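Local structure of extracellular ligand-binding receptor (Sphaerobacter thermophilus, 4ZPJ) at residues V288-L293 and G331-L336; A156-P161 and F418-F423; A199-A204 and E226-I231. The protein probably captures a small ligand outside the cell as the substrate-binding component of an ABC transporter, and binds zinc ions. All coordinates share one frame; numbering follows the deposited sequence.

Contact 1: residues V288-L293 and G331-L336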
ATOM      1  N   VAL A 288       2.249  -4.313  10.879  1.00 37.42           N
ATOM      2  CA  VAL A 288       1.316  -5.236  11.527  1.00 37.83           C
ATOM      3  C   VAL A 288       0.349  -5.867  10.502  1.00 38.63           C
ATOM      4  O   VAL A 288      -0.775  -6.279  10.825  1.00 38.36           O
ATOM      5  CB  VAL A 288       0.553  -4.559  12.690  1.00 39.43           C
ATOM      6  CG1 VAL A 288       1.519  -4.212  13.809  1.00 41.30           C
ATOM      7  CG2 VAL A 288      -0.213  -3.331  12.230  1.00 34.93           C
ATOM      8  N   ASP A 289       0.786  -5.941   9.254  1.00 41.90           N
ATOM      9  CA  ASP A 289      -0.003  -6.542   8.193  1.00 41.50           C
ATOM     10  C   ASP A 289      -0.354  -7.979   8.543  1.00 42.85           C
ATOM     11  O   ASP A 289       0.428  -8.700   9.184  1.00 43.75           O
ATOM     12  CB  ASP A 289       0.766  -6.537   6.864  1.00 45.34           C
ATOM     13  CG  ASP A 289      -0.096  -7.093   5.671  1.00 50.48           C
ATOM     14  OD1 ASP A 289      -1.145  -6.490   5.373  1.00 55.40           O
ATOM     15  OD2 ASP A 289       0.256  -8.128   5.060  1.00 53.55           O
ATOM     16  N   GLN A 290      -1.532  -8.382   8.069  1.00 42.04           N
ATOM     17  CA  GLN A 290      -2.126  -9.678   8.244  1.00 40.81           C
ATOM     18  C   GLN A 290      -1.181 -10.821   7.991  1.00 37.32           C
ATOM     19  O   GLN A 290      -1.193 -11.776   8.710  1.00 38.50           O
ATOM     20  CB  GLN A 290      -3.246  -9.850   7.187  1.00 46.03           C
ATOM     21  CG  GLN A 290      -4.069 -11.106   7.409  1.00 50.57           C
ATOM     22  CD  GLN A 290      -4.960 -10.933   8.610  1.00 53.11           C
ATOM     23  OE1 GLN A 290      -5.617  -9.886   8.751  1.00 56.08           O
ATOM     24  NE2 GLN A 290      -4.983 -11.921   9.487  1.00 55.02           N
ATOM     25  N   SER A 291      -0.384 -10.725   6.949  1.00 37.15           N
ATOM     26  CA  SER A 291       0.558 -11.799   6.638  1.00 41.50           C
ATOM     27  C   SER A 291       1.563 -12.058   7.739  1.00 41.33           C
ATOM     28  O   SER A 291       2.095 -13.162   7.827  1.00 43.21           O
ATOM     29  CB  SER A 291       1.316 -11.496   5.365  1.00 41.36           C
ATOM     30  OG  SER A 291       1.810 -10.170   5.406  1.00 44.71           O
ATOM     31  N   ILE A 292       1.862 -11.070   8.579  1.00 39.42           N
ATOM     32  CA  ILE A 292       2.901 -11.322   9.585  1.00 40.49           C
ATOM     33  C   ILE A 292       2.390 -11.170  10.993  1.00 42.59           C
ATOM     34  O   ILE A 292       3.146 -11.337  11.938  1.00 41.60           O
ATOM     35  CB  ILE A 292       4.122 -10.437   9.369  1.00 40.69           C
ATOM     36  CG1 ILE A 292       3.733  -8.953   9.290  1.00 40.96           C
ATOM     37  CG2 ILE A 292       4.800 -10.823   8.069  1.00 42.07           C
ATOM     38  CD1 ILE A 292       4.915  -8.013   9.370  1.00 42.68           C
ATOM     39  N   LEU A 293       1.103 -10.876  11.115  1.00 43.14           N
ATOM     40  CA  LEU A 293       0.460 -10.658  12.393  1.00 44.61           C
ATOM     41  C   LEU A 293       0.561 -11.859  13.302  1.00 45.38           C
ATOM     42  O   LEU A 293       0.923 -11.723  14.448  1.00 51.25           O
ATOM     43  CB  LEU A 293      -0.992 -10.219  12.202  1.00 46.88           C
ATOM     44  CG  LEU A 293      -1.564  -9.395  13.348  1.00 49.72           C
ATOM     45  CD1 LEU A 293      -0.566  -8.405  13.951  1.00 52.16           C
ATOM     46  CD2 LEU A 293      -2.803  -8.669  12.901  1.00 47.07           C
ATOM     47  N   GLY A 331      -9.422 -20.411   3.051  1.00 63.53           N
ATOM     48  CA  GLY A 331      -9.619 -19.744   4.365  1.00 57.73           C
ATOM     49  C   GLY A 331      -8.619 -18.636   4.726  1.00 55.11           C
ATOM     50  O   GLY A 331      -8.775 -17.985   5.765  1.00 55.19           O
ATOM     51  N   ILE A 332      -7.595 -18.412   3.888  1.00 50.14           N
ATOM     52  CA  ILE A 332      -6.602 -17.407   4.182  1.00 49.54           C
ATOM     53  C   ILE A 332      -7.198 -15.993   3.974  1.00 47.95           C
ATOM     54  O   ILE A 332      -7.937 -15.727   3.019  1.00 49.15           O
ATOM     55  CB  ILE A 332      -5.313 -17.610   3.376  1.00 50.25           C
ATOM     56  CG1 ILE A 332      -4.672 -18.971   3.738  1.00 51.88           C
ATOM     57  CG2 ILE A 332      -4.309 -16.508   3.683  1.00 47.93           C
ATOM     58  CD1 ILE A 332      -3.664 -19.438   2.713  1.00 49.21           C
ATOM     59  N   LEU A 333      -6.895 -15.102   4.897  1.00 44.02           N
ATOM     60  CA  LEU A 333      -7.489 -13.762   4.889  1.00 43.09           C
ATOM     61  C   LEU A 333      -6.634 -12.874   3.984  1.00 39.93           C
ATOM     62  O   LEU A 333      -5.431 -13.001   3.972  1.00 38.42           O
ATOM     63  CB  LEU A 333      -7.568 -13.194   6.338  1.00 42.93           C
ATOM     64  CG  LEU A 333      -8.583 -13.795   7.322  1.00 43.77           C
ATOM     65  CD1 LEU A 333      -8.657 -13.070   8.649  1.00 43.73           C
ATOM     66  CD2 LEU A 333      -9.975 -13.812   6.771  1.00 42.98           C
ATOM     67  N   PRO A 334      -7.264 -11.968   3.225  1.00 38.74           N
ATOM     68  CA  PRO A 334      -6.508 -11.012   2.443  1.00 39.51           C
ATOM     69  C   PRO A 334      -5.886  -9.933   3.291  1.00 39.55           C
ATOM     70  O   PRO A 334      -6.474  -9.519   4.293  1.00 40.47           O
ATOM     71  CB  PRO A 334      -7.571 -10.387   1.544  1.00 39.24           C
ATOM     72  CG  PRO A 334      -8.789 -10.422   2.369  1.00 38.05           C
ATOM     73  CD  PRO A 334      -8.710 -11.705   3.157  1.00 38.70           C
ATOM     74  N   GLY A 335      -4.705  -9.497   2.884  1.00 39.55           N
ATOM     75  CA  GLY A 335      -4.059  -8.377   3.485  1.00 39.55           C
ATOM     76  C   GLY A 335      -3.919  -7.202   2.555  1.00 43.53           C
ATOM     77  O   GLY A 335      -4.715  -7.018   1.631  1.00 40.97           O
ATOM     78  N   LEU A 336      -2.862  -6.425   2.793  1.00 41.49           N
ATOM     79  CA  LEU A 336      -2.702  -5.120   2.194  1.00 43.59           C
ATOM     80  C   LEU A 336      -2.467  -5.172   0.699  1.00 40.40           C
ATOM     81  O   LEU A 336      -3.074  -4.409  -0.076  1.00 37.36           O
ATOM     82  CB  LEU A 336      -1.470  -4.460   2.836  1.00 48.84           C
ATOM     83  CG  LEU A 336      -1.823  -3.246   3.665  1.00 55.69           C
ATOM     84  CD1 LEU A 336      -0.881  -3.060   4.842  1.00 54.64           C
ATOM     85  CD2 LEU A 336      -1.759  -2.078   2.686  1.00 62.50           C
TER
HETATM   86  O   HOH W   1      -6.392  -7.913   6.659  1.00 38.54           O

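Contact 2: residues A156-P161 and F418-F423. With ZN (zinc ion), chain C.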
ATOM      1  N   ALA A 156       7.264  10.793  -5.426  1.00 44.78           N
ATOM      2  CA  ALA A 156       7.352  11.595  -6.630  1.00 45.52           C
ATOM      3  C   ALA A 156       6.401  11.147  -7.754  1.00 44.13           C
ATOM      4  O   ALA A 156       5.949  11.970  -8.544  1.00 43.31           O
ATOM      5  CB  ALA A 156       8.788  11.634  -7.131  1.00 45.58           C
ATOM      6  N   LEU A 157       6.082   9.865  -7.848  1.00 41.35           N
ATOM      7  CA  LEU A 157       5.358   9.437  -9.023  1.00 43.43           C
ATOM      8  C   LEU A 157       4.042  10.185  -9.195  1.00 44.01           C
ATOM      9  O   LEU A 157       3.619  10.401 -10.316  1.00 47.02           O
ATOM     10  CB  LEU A 157       5.105   7.935  -8.992  1.00 45.48           C
ATOM     11  CG  LEU A 157       4.628   7.288 -10.286  1.00 47.61           C
ATOM     12  CD1 LEU A 157       5.751   7.405 -11.327  1.00 51.46           C
ATOM     13  CD2 LEU A 157       4.244   5.843  -9.998  1.00 46.77           C
ATOM     14  N   THR A 158       3.396  10.574  -8.094  1.00 41.87           N
ATOM     15  CA  THR A 158       2.164  11.356  -8.165  1.00 42.89           C
ATOM     16  C   THR A 158       2.295  12.785  -7.602  1.00 42.67           C
ATOM     17  O   THR A 158       1.521  13.686  -7.974  1.00 41.57           O
ATOM     18  CB  THR A 158       0.951  10.627  -7.461  1.00 39.91           C
ATOM     19  OG1 THR A 158       1.235  10.270  -6.083  1.00 38.88           O
ATOM     20  CG2 THR A 158       0.539   9.376  -8.225  1.00 38.48           C
ATOM     21  N   ARG A 159       3.230  12.994  -6.692  1.00 41.65           N
ATOM     22  CA  ARG A 159       3.350  14.263  -6.017  1.00 42.34           C
ATOM     23  C   ARG A 159       4.236  15.297  -6.712  1.00 46.10           C
ATOM     24  O   ARG A 159       4.055  16.495  -6.542  1.00 51.34           O
ATOM     25  CB  ARG A 159       3.829  13.997  -4.595  1.00 42.04           C
ATOM     26  CG  ARG A 159       2.743  13.384  -3.748  1.00 39.46           C
ATOM     27  CD  ARG A 159       3.254  12.656  -2.533  1.00 40.49           C
ATOM     28  NE  ARG A 159       4.085  13.499  -1.700  1.00 41.10           N
ATOM     29  CZ  ARG A 159       3.626  14.335  -0.782  1.00 42.99           C
ATOM     30  NH1 ARG A 159       4.486  15.053  -0.094  1.00 45.97           N
ATOM     31  NH2 ARG A 159       2.316  14.466  -0.554  1.00 45.19           N
ATOM     32  N   ASP A 160       5.196  14.835  -7.488  1.00 48.38           N
ATOM     33  CA  ASP A 160       6.068  15.708  -8.248  1.00 49.78           C
ATOM     34  C   ASP A 160       5.405  15.969  -9.584  1.00 48.39           C
ATOM     35  O   ASP A 160       5.256  15.044 -10.362  1.00 51.40           O
ATOM     36  CB  ASP A 160       7.455  15.047  -8.449  1.00 49.68           C
ATOM     37  CG  ASP A 160       8.472  15.975  -9.146  1.00 53.58           C
ATOM     38  OD1 ASP A 160       8.089  17.011  -9.767  1.00 58.02           O
ATOM     39  OD2 ASP A 160       9.677  15.647  -9.105  1.00 58.94           O
ATOM     40  N   PRO A 161       5.051  17.233  -9.865  1.00 47.75           N
ATOM     41  CA  PRO A 161       4.415  17.532 -11.143  1.00 49.54           C
ATOM     42  C   PRO A 161       5.260  17.118 -12.360  1.00 48.69           C
ATOM     43  O   PRO A 161       4.693  16.900 -13.404  1.00 48.91           O
ATOM     44  CB  PRO A 161       4.207  19.067 -11.119  1.00 50.54           C
ATOM     45  CG  PRO A 161       4.373  19.490  -9.696  1.00 51.26           C
ATOM     46  CD  PRO A 161       5.259  18.442  -9.045  1.00 50.54           C
ATOM     47  N   PHE A 418      -8.934  10.758   2.106  1.00 32.60           N
ATOM     48  CA  PHE A 418      -7.581  11.129   2.370  1.00 31.88           C
ATOM     49  C   PHE A 418      -6.722  10.963   1.099  1.00 31.55           C
ATOM     50  O   PHE A 418      -6.537   9.854   0.589  1.00 31.09           O
ATOM     51  CB  PHE A 418      -7.062  10.322   3.506  1.00 31.45           C
ATOM     52  CG  PHE A 418      -5.860  10.949   4.168  1.00 33.80           C
ATOM     53  CD1 PHE A 418      -6.014  12.037   5.031  1.00 33.08           C
ATOM     54  CD2 PHE A 418      -4.601  10.479   3.889  1.00 31.98           C
ATOM     55  CE1 PHE A 418      -4.904  12.592   5.622  1.00 33.98           C
ATOM     56  CE2 PHE A 418      -3.477  11.061   4.440  1.00 34.03           C
ATOM     57  CZ  PHE A 418      -3.624  12.094   5.319  1.00 34.03           C
ATOM     58  N   ASP A 419      -6.218  12.079   0.577  1.00 31.10           N
ATOM     59  CA  ASP A 419      -5.468  12.048  -0.664  1.00 32.70           C
ATOM     60  C   ASP A 419      -3.957  11.981  -0.467  1.00 34.51           C
ATOM     61  O   ASP A 419      -3.471  12.041   0.673  1.00 36.66           O
ATOM     62  CB  ASP A 419      -5.838  13.205  -1.577  1.00 34.04           C
ATOM     63  CG  ASP A 419      -5.537  14.566  -1.001  1.00 35.09           C
ATOM     64  OD1 ASP A 419      -4.477  14.810  -0.376  1.00 36.62           O
ATOM     65  OD2 ASP A 419      -6.402  15.438  -1.230  1.00 36.11           O
ATOM     66  N   ASP A 420      -3.231  11.865  -1.569  1.00 33.26           N
ATOM     67  CA  ASP A 420      -1.783  11.689  -1.504  1.00 35.84           C
ATOM     68  C   ASP A 420      -1.013  13.026  -1.515  1.00 37.81           C
ATOM     69  O   ASP A 420       0.174  13.077  -1.750  1.00 42.32           O
ATOM     70  CB  ASP A 420      -1.292  10.720  -2.609  1.00 36.78           C
ATOM     71  CG  ASP A 420      -1.589  11.211  -4.010  1.00 38.21           C
ATOM     72  OD1 ASP A 420      -2.426  12.124  -4.176  1.00 37.87           O
ATOM     73  OD2 ASP A 420      -1.014  10.646  -4.969  1.00 39.19           O
ATOM     74  N   LEU A 421      -1.681  14.120  -1.213  1.00 37.85           N
ATOM     75  CA  LEU A 421      -1.043  15.395  -1.312  1.00 40.78           C
ATOM     76  C   LEU A 421      -1.068  16.112   0.005  1.00 42.87           C
ATOM     77  O   LEU A 421      -0.607  17.215   0.066  1.00 45.94           O
ATOM     78  CB  LEU A 421      -1.784  16.252  -2.317  1.00 41.24           C
ATOM     79  CG  LEU A 421      -1.812  15.818  -3.775  1.00 40.99           C
ATOM     80  CD1 LEU A 421      -2.826  16.687  -4.521  1.00 42.89           C
ATOM     81  CD2 LEU A 421      -0.430  16.004  -4.344  1.00 43.10           C
ATOM     82  N   SER A 422      -1.605  15.510   1.057  1.00 45.24           N
ATOM     83  CA  SER A 422      -2.019  16.309   2.233  1.00 51.05           C
ATOM     84  C   SER A 422      -0.987  16.134   3.382  1.00 51.31           C
ATOM     85  O   SER A 422      -1.339  16.103   4.556  1.00 51.39           O
ATOM     86  CB  SER A 422      -3.453  15.911   2.635  1.00 55.29           C
ATOM     87  OG  SER A 422      -3.601  14.466   2.645  1.00 60.20           O
ATOM     88  N   PHE A 423       0.285  16.013   3.002  1.00 51.25           N
ATOM     89  CA  PHE A 423       1.378  15.664   3.906  1.00 52.47           C
ATOM     90  C   PHE A 423       2.702  15.847   3.163  1.00 58.38           C
ATOM     91  O   PHE A 423       2.698  16.119   1.939  1.00 54.06           O
ATOM     92  CB  PHE A 423       1.242  14.236   4.498  1.00 50.71           C
ATOM     93  CG  PHE A 423       1.210  13.120   3.471  1.00 46.33           C
ATOM     94  CD1 PHE A 423       2.378  12.604   2.951  1.00 42.24           C
ATOM     95  CD2 PHE A 423       0.007  12.601   3.030  1.00 45.14           C
ATOM     96  CE1 PHE A 423       2.369  11.616   1.983  1.00 39.38           C
ATOM     97  CE2 PHE A 423      -0.018  11.579   2.084  1.00 43.74           C
ATOM     98  CZ  PHE A 423       1.190  11.094   1.557  1.00 40.73           C
ATOM     99  OXT PHE A 423       3.771  15.754   3.775  1.00 63.08           O
TER
HETATM  100 ZN    ZN C 502      -6.468  17.371  -0.365  1.00 42.52          ZN

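Contact 3: residues A199-A204 and E226-I231. With ZN (zinc ion), chain G.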
ATOM      1  N   ALA A 199      12.814   4.280  11.369  1.00 41.25           N
ATOM      2  CA  ALA A 199      12.564   3.484  10.171  1.00 40.06           C
ATOM      3  C   ALA A 199      13.727   2.698   9.700  1.00 41.46           C
ATOM      4  O   ALA A 199      14.876   3.044   9.974  1.00 43.57           O
ATOM      5  CB  ALA A 199      12.132   4.376   9.026  1.00 39.39           C
ATOM      6  N   ALA A 200      13.429   1.672   8.910  1.00 41.91           N
ATOM      7  CA  ALA A 200      14.451   0.999   8.137  1.00 46.20           C
ATOM      8  C   ALA A 200      15.039   2.034   7.196  1.00 47.11           C
ATOM      9  O   ALA A 200      14.320   2.922   6.716  1.00 50.32           O
ATOM     10  CB  ALA A 200      13.850  -0.140   7.335  1.00 45.19           C
ATOM     11  N   ASP A 201      16.322   1.916   6.928  1.00 48.47           N
ATOM     12  CA  ASP A 201      17.062   2.936   6.190  1.00 51.35           C
ATOM     13  C   ASP A 201      16.993   2.672   4.709  1.00 51.45           C
ATOM     14  O   ASP A 201      17.954   2.143   4.103  1.00 53.20           O
ATOM     15  CB  ASP A 201      18.539   2.925   6.606  1.00 56.16           C
ATOM     16  CG  ASP A 201      19.303   4.193   6.167  1.00 58.75           C
ATOM     17  OD1 ASP A 201      18.734   5.019   5.389  1.00 58.58           O
ATOM     18  OD2 ASP A 201      20.464   4.365   6.641  1.00 60.47           O
ATOM     19  N   TYR A 202      15.871   3.037   4.116  1.00 49.42           N
ATOM     20  CA  TYR A 202      15.770   3.092   2.664  1.00 49.10           C
ATOM     21  C   TYR A 202      14.734   4.164   2.277  1.00 48.72           C
ATOM     22  O   TYR A 202      14.126   4.834   3.155  1.00 43.85           O
ATOM     23  CB  TYR A 202      15.497   1.695   2.061  1.00 50.38           C
ATOM     24  CG  TYR A 202      14.101   1.107   2.332  1.00 49.15           C
ATOM     25  CD1 TYR A 202      13.616   0.967   3.641  1.00 50.47           C
ATOM     26  CD2 TYR A 202      13.294   0.654   1.288  1.00 48.77           C
ATOM     27  CE1 TYR A 202      12.373   0.411   3.901  1.00 50.45           C
ATOM     28  CE2 TYR A 202      12.035   0.106   1.528  1.00 47.37           C
ATOM     29  CZ  TYR A 202      11.580  -0.008   2.845  1.00 49.53           C
ATOM     30  OH  TYR A 202      10.370  -0.547   3.148  1.00 47.07           O
ATOM     31  N   ALA A 203      14.562   4.339   0.965  1.00 48.86           N
ATOM     32  CA  ALA A 203      13.785   5.440   0.428  1.00 47.98           C
ATOM     33  C   ALA A 203      12.385   5.469   1.064  1.00 42.00           C
ATOM     34  O   ALA A 203      11.998   6.483   1.594  1.00 45.31           O
ATOM     35  CB  ALA A 203      13.720   5.363  -1.094  1.00 45.83           C
ATOM     36  N   ALA A 204      11.676   4.353   1.059  1.00 40.59           N
ATOM     37  CA  ALA A 204      10.307   4.309   1.576  1.00 40.30           C
ATOM     38  C   ALA A 204      10.254   4.695   3.058  1.00 41.76           C
ATOM     39  O   ALA A 204       9.324   5.376   3.510  1.00 35.14           O
ATOM     40  CB  ALA A 204       9.692   2.940   1.355  1.00 39.99           C
ATOM     41  N   GLU A 226      15.175  11.301  14.818  1.00 54.87           N
ATOM     42  CA  GLU A 226      14.938  10.228  13.844  1.00 54.32           C
ATOM     43  C   GLU A 226      16.042   9.204  14.039  1.00 55.39           C
ATOM     44  O   GLU A 226      17.215   9.555  14.066  1.00 54.11           O
ATOM     45  CB  GLU A 226      15.019  10.744  12.402  1.00 59.13           C
ATOM     46  CG  GLU A 226      14.119  11.939  12.060  1.00 63.88           C
ATOM     47  CD  GLU A 226      14.110  12.301  10.558  1.00 70.42           C
ATOM     48  OE1 GLU A 226      13.426  13.294  10.188  1.00 71.98           O
ATOM     49  OE2 GLU A 226      14.780  11.622   9.730  1.00 72.62           O
ATOM     50  N   VAL A 227      15.658   7.943  14.186  1.00 53.49           N
ATOM     51  CA  VAL A 227      16.585   6.855  14.289  1.00 51.82           C
ATOM     52  C   VAL A 227      16.338   5.849  13.161  1.00 52.56           C
ATOM     53  O   VAL A 227      15.254   5.245  12.986  1.00 50.30           O
ATOM     54  CB  VAL A 227      16.485   6.127  15.644  1.00 54.36           C
ATOM     55  CG1 VAL A 227      17.547   5.022  15.745  1.00 53.49           C
ATOM     56  CG2 VAL A 227      16.660   7.102  16.800  1.00 55.42           C
ATOM     57  N   VAL A 228      17.388   5.614  12.431  1.00 51.41           N
ATOM     58  CA  VAL A 228      17.335   4.758  11.305  1.00 54.33           C
ATOM     59  C   VAL A 228      18.199   3.506  11.544  1.00 55.75           C
ATOM     60  O   VAL A 228      19.216   3.558  12.246  1.00 59.33           O
ATOM     61  CB  VAL A 228      17.729   5.610  10.119  1.00 60.11           C
ATOM     62  CG1 VAL A 228      18.745   4.930   9.255  1.00 64.68           C
ATOM     63  CG2 VAL A 228      16.452   6.024   9.376  1.00 61.53           C
ATOM     64  N   ALA A 229      17.755   2.374  10.995  1.00 54.20           N
ATOM     65  CA  ALA A 229      18.439   1.094  11.150  1.00 54.16           C
ATOM     66  C   ALA A 229      18.615   0.452   9.787  1.00 52.02           C
ATOM     67  O   ALA A 229      17.682   0.513   9.013  1.00 49.90           O
ATOM     68  CB  ALA A 229      17.616   0.194  12.048  1.00 54.41           C
ATOM     69  N   PRO A 230      19.810  -0.137   9.473  1.00 51.43           N
ATOM     70  CA  PRO A 230      19.938  -0.695   8.110  1.00 50.90           C
ATOM     71  C   PRO A 230      18.905  -1.758   7.801  1.00 50.13           C
ATOM     72  O   PRO A 230      18.438  -2.466   8.695  1.00 47.47           O
ATOM     73  CB  PRO A 230      21.325  -1.346   8.099  1.00 53.21           C
ATOM     74  CG  PRO A 230      22.070  -0.749   9.258  1.00 55.41           C
ATOM     75  CD  PRO A 230      21.025  -0.347  10.278  1.00 52.16           C
ATOM     76  N   ILE A 231      18.601  -1.917   6.525  1.00 52.35           N
ATOM     77  CA  ILE A 231      17.828  -3.060   6.089  1.00 53.41           C
ATOM     78  C   ILE A 231      18.531  -4.329   6.558  1.00 52.44           C
ATOM     79  O   ILE A 231      19.761  -4.390   6.466  1.00 54.55           O
ATOM     80  CB  ILE A 231      17.736  -3.152   4.555  1.00 57.69           C
ATOM     81  CG1 ILE A 231      17.114  -1.900   3.953  1.00 58.19           C
ATOM     82  CG2 ILE A 231      16.927  -4.388   4.164  1.00 57.64           C
ATOM     83  CD1 ILE A 231      15.635  -1.975   3.918  1.00 58.92           C
TER
HETATM   84 ZN    ZN G 506      18.979   6.767   4.546  1.00 72.02          ZN
HETATM   85  O   HOH W   2      18.875   5.973   2.455  1.00 52.27           O
HETATM   86  O   HOH W   3      19.847   7.458   6.206  1.00 60.69           O

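Contact 1: residues V288-L293 and G331-L336
Two loops meet here, their backbones closest at Gln290 and Gly335, whose CA atoms lie 5.3 Å apart, and glycine suits this spot because a CB would crowd Asp289 OD1 and Gln290 CB. Asp289 works with both carboxylate oxygens. Its CG stands anti to the backbone N (chi1 -176°), and Asp289 OD1 accepts from Leu336 N on its syn lone pair at 3.1 Å, moderately bent at 146°, while also resting against Leu336 CB. Asp289 OD2 turns back on its own loop: Ser291 OG reaches it at 2.6 Å on the anti lone pair, and Ser291 N comes from above the carboxylate plane, closing an Asx turn. An alanine in place of Asp289 would remove both acceptors and would probably loosen the Asx turn together with the tie to the helix start. Gln290, bent at chi2, lays its amide against Leu333, NE2 lying 3.9 Å from CD1. A water donates to both Gln290 OE1 and Pro334 O, bridging the loops. Gly335 is the N-cap of helix 336-354, with its own N bonded to Asp338. Leu333 and Pro334 pack on helix 316-328, Leu336 touches strand 304-307, and the O of Val288 is held by Asn409 of strand 407-418.

Contact 2: residues A156-P161 and F418-F423
Arg159, the last residue of the short helix 156-159, reaches across to the C-terminal tail and carries most of this contact. From CB the chain leaves with CG anti to the carbonyl carbon. Arg159 CG and CD both lie against Asp420 O, at 3.3 and 3.2 Å, and CG also passes Leu421 CD2, the two side chains running in opposite directions. A bend at chi3 (55°) then swings the guanidinium over the tail. Arg159 NH2 gives a nearly straight bond to Asp420 O, 2.8 Å long at 166°, with the oxygen in the guanidinium plane. Arg159 NH1, at 2.9 Å, and NH2 converge end-on upon one atom, Phe423 O. The other terminal oxygen, OXT, has a long salt bridge with NH1 and bonds Ser214 of helix 203-218. One face of the guanidinium lies flat on the Phe423 ring in an offset stack, planes 3° apart and NH2 nearest CE1. Arginine suits the place because it can donate in its plane while stacking through a face, and these contacts together fix its rotation.

Beside it, Thr158 OG1 donates to Asp420 OD2 at 2.5 Å, from above the carboxylate plane. Within the tail, Asp419 OD1 accepts from Leu421 N in an Asx turn and from Ser422 OG, leaving OD2 to bind a zinc ion at 2.1 Å.

Around this contact, Arg170 of strand 168-170 also bonds Thr158 OG1, and Ser387 holds Asp420 OD1. Phe423 packs on Ala211 and Arg215 of helix 203-218, while Phe418, ending strand 407-418, pairs through its backbone with Thr392 of strand 390-401.

Contact 3: residues A199-A204 and E226-I231
Strands 194-200 and 222-229 run parallel at this end of their sheet, Ala199 level with Val228 and Ala200 with Ala229. Three backbone bonds join them. Ala199 N donates to Val227 O at 3.1 Å, and Ala199 O in turn accepts from Ala229 N; in both the donor lies in the carbonyl plane. The third, Asp201 N to Ala229 O at 2.9 Å, is more bent (135°), its donor 31° out of the carbonyl plane, as the first chain turns away at Asp201. There Tyr202 N returns weakly to Ala200 O, making Asp201 the centre of an inverse gamma turn. Two CA-H...O contacts, from Val228 CA to Ala199 O and from Ala200 CA to Ala229 O, supplement the pairing. Val227 O takes a further bond from His198, and Ala200 pairs through its backbone with Phe256 of the next strand.

Asp201 has CG anti to its backbone N (chi1 -165°), so the carboxylate crosses Val228 at about a right angle, with OD2 3.2 Å from CG1. Asp201 OD1 binds a zinc ion at 2.0 Å; two waters and His206 complete the ligands. An acidic residue suits this partly exposed turn, where the metal would help balance its charge. Ile231 instead offers only carbon: CD1 sits over one face of the Tyr202 ring, 4.0 Å from its centroid, as a CH-pi contact, and also approaches Ala200 CB. The small alanines suit the buried strand ends, Ala199 touching Met209 of helix 203-218 and Ala229 touching Tyr239 of helix 237-246. With Tyr202 as N-cap of helix 203-218, the whole forms a beta-alpha-beta crossover in the parallel sheet of a periplasmic binding protein domain, with a zinc site at the strand-to-helix turn.

From the N terminus, the chain first reaches residues 156-161, which open the longest loop; it closes only at 418-423, the C terminus, so contact 2 spans 256 intervening residues. Contacts 3 and 1 both nest within it and follow in series: 199-204 with 226-231 closes a short beta-alpha-beta unit of the four-stranded parallel sheet before 288-293 opens toward 331-336. Contact 1 joins the loop after strand 281-283 of that sheet to the start of helix 336-354. Contact 2 ties the chain end to the helix just before strand 168-170 of the six-stranded sheet. Contacts 1 and 2 lie on opposite sides of the chain's centre, their centres 27 Å apart, and no two contacts touch.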